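Local atomic coordinates of chitinase (Chromobacterium violaceum, PDB entry 4TXG), a protein that probably hydrolyses glycosidic bonds in chitin, as expected of a family 18 glycoside hydrolase that also carries a carbohydrate-binding module. Residues 171-174 with 178-181. Sequence-based numbering, arbitrary orientation.
Sequences PAYL and IPWS. With CS (cesium ion), chain N.
The phenol of Tyr173 reaches along the chain to the backbone of Ile178 and the ring of Pro179, a compact example of a loop that packs on itself through one long aromatic side chain. With CG anti to the backbone N (chi1 -170°), the ring is carried forward until its hydroxyl end meets the second segment. There OH lies 3.5 Å from Ile178 CA and 3.6 Å from Pro179 CD, in van der Waals contact with both. Further back on the ring, CE1 packs obliquely against Ile178 CG1 at 4.0 Å, and the two side chains cross at about a right angle. This is the tight part, van der Waals in character, with the hydroxyl set against carbon atoms; the two segments together bury 133 Å².

Backbone contact is looser: Leu174 O stands 3.7 Å from Ile178 N, no hydrogen bond joins the segments, and the Leu174 side chain sets off away from 178-181. The chain turns instead by local means. Pro179 is the centre of an inverse gamma turn, with a weak bond from Trp180 N to Ile178 O at 2.9 Å. That same Ile178 carbonyl oxygen binds a cesium ion at 3.3 Å, whose shell includes two waters and Ser176 O; the hydrated ion marks the polar, watered side of the turn.

Ile178 also serves the indole beyond it: CG2 lies 3.8 Å above the plane of the Trp180 indole, offset toward the rim of one face. Trp180 in turn stacks on Tyr239 of helix 231-242, while its NE1 donates to Ala175 O and so ties down the intervening loop. Tyr173 and Ile178 both rest on Phe160 of strand 155-161, and Ile178 touches Ile186 of strand 185-193, so the loop joins these adjacent parallel strands of the family 18 TIM barrel and packs on a residue of each.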
loop_
_atom_site.group_PDB
_atom_site.type_symbol
_atom_site.label_atom_id
_atom_site.label_comp_id
_atom_site.label_asym_id
_atom_site.label_seq_id
_atom_site.Cartn_x
_atom_site.Cartn_y
_atom_site.Cartn_z
ATOM N N PRO A 171 12.341 1.997 24.978
ATOM C CA PRO A 171 10.894 2.160 25.155
ATOM C C PRO A 171 10.077 1.047 24.499
ATOM O O PRO A 171 10.272 0.734 23.319
ATOM C CB PRO A 171 10.611 3.507 24.480
ATOM C CG PRO A 171 11.871 4.283 24.684
ATOM C CD PRO A 171 12.985 3.258 24.564
ATOM N N ALA A 172 9.176 0.452 25.276
ATOM C CA ALA A 172 8.325 -0.615 24.769
ATOM C C ALA A 172 7.047 -0.037 24.198
ATOM O O ALA A 172 6.568 1.002 24.645
ATOM C CB ALA A 172 8.000 -1.622 25.876
ATOM N N TYR A 173 6.500 -0.719 23.201
ATOM C CA TYR A 173 5.155 -0.432 22.743
ATOM C C TYR A 173 4.445 -1.761 22.591
ATOM O O TYR A 173 4.732 -2.528 21.675
ATOM C CB TYR A 173 5.156 0.348 21.431
ATOM C CG TYR A 173 3.784 0.857 21.052
ATOM C CD1 TYR A 173 2.903 0.065 20.327
ATOM C CD2 TYR A 173 3.365 2.126 21.435
ATOM C CE1 TYR A 173 1.641 0.529 19.984
ATOM C CE2 TYR A 173 2.104 2.601 21.099
ATOM C CZ TYR A 173 1.250 1.798 20.367
ATOM O OH TYR A 173 0.000 2.275 20.028
ATOM N N LEU A 174 3.530 -2.028 23.517
ATOM C CA LEU A 174 2.876 -3.326 23.621
ATOM C C LEU A 174 1.453 -3.260 23.096
ATOM O O LEU A 174 0.926 -2.173 22.844
ATOM C CB LEU A 174 2.871 -3.791 25.076
ATOM C CG LEU A 174 4.253 -3.796 25.735
ATOM C CD1 LEU A 174 4.134 -4.368 27.143
ATOM C CD2 LEU A 174 5.241 -4.602 24.886
ATOM N N ILE A 178 -1.967 0.131 22.406
ATOM C CA ILE A 178 -2.722 0.472 21.206
ATOM C C ILE A 178 -4.006 1.225 21.561
ATOM O O ILE A 178 -4.681 0.867 22.530
ATOM C CB ILE A 178 -3.068 -0.814 20.414
ATOM C CG1 ILE A 178 -1.801 -1.472 19.855
ATOM C CG2 ILE A 178 -4.060 -0.529 19.285
ATOM C CD1 ILE A 178 -2.066 -2.829 19.200
ATOM N N PRO A 179 -4.340 2.283 20.800
ATOM C CA PRO A 179 -5.626 2.969 20.989
ATOM C C PRO A 179 -6.785 2.190 20.361
ATOM O O PRO A 179 -7.326 2.577 19.324
ATOM C CB PRO A 179 -5.414 4.310 20.277
ATOM C CG PRO A 179 -4.430 3.988 19.189
ATOM C CD PRO A 179 -3.488 2.973 19.808
ATOM N N TRP A 180 -7.156 1.086 20.997
ATOM C CA TRP A 180 -8.179 0.196 20.468
ATOM C C TRP A 180 -9.513 0.879 20.158
ATOM O O TRP A 180 -10.205 0.487 19.217
ATOM C CB TRP A 180 -8.417 -0.947 21.454
ATOM C CG TRP A 180 -7.300 -1.947 21.487
ATOM C CD1 TRP A 180 -6.171 -1.899 22.256
ATOM C CD2 TRP A 180 -7.214 -3.153 20.720
ATOM N NE1 TRP A 180 -5.391 -3.005 22.016
ATOM C CE2 TRP A 180 -6.003 -3.785 21.071
ATOM C CE3 TRP A 180 -8.041 -3.757 19.772
ATOM C CZ2 TRP A 180 -5.596 -4.993 20.499
ATOM C CZ3 TRP A 180 -7.641 -4.967 19.215
ATOM C CH2 TRP A 180 -6.426 -5.567 19.581
ATOM N N SER A 181 -9.868 1.899 20.938
ATOM C CA SER A 181 -11.166 2.550 20.769
ATOM C C SER A 181 -11.179 3.551 19.609
ATOM O O SER A 181 -12.205 4.172 19.340
ATOM C CB SER A 181 -11.586 3.271 22.057
ATOM O OG SER A 181 -10.760 4.393 22.295
HETATM CS CS CS N . -4.917 1.622 25.720
HETATM O O HOH W 1 -4.631 -0.336 28.146
HETATM O O HOH W 2 -7.351 -0.066 25.841
#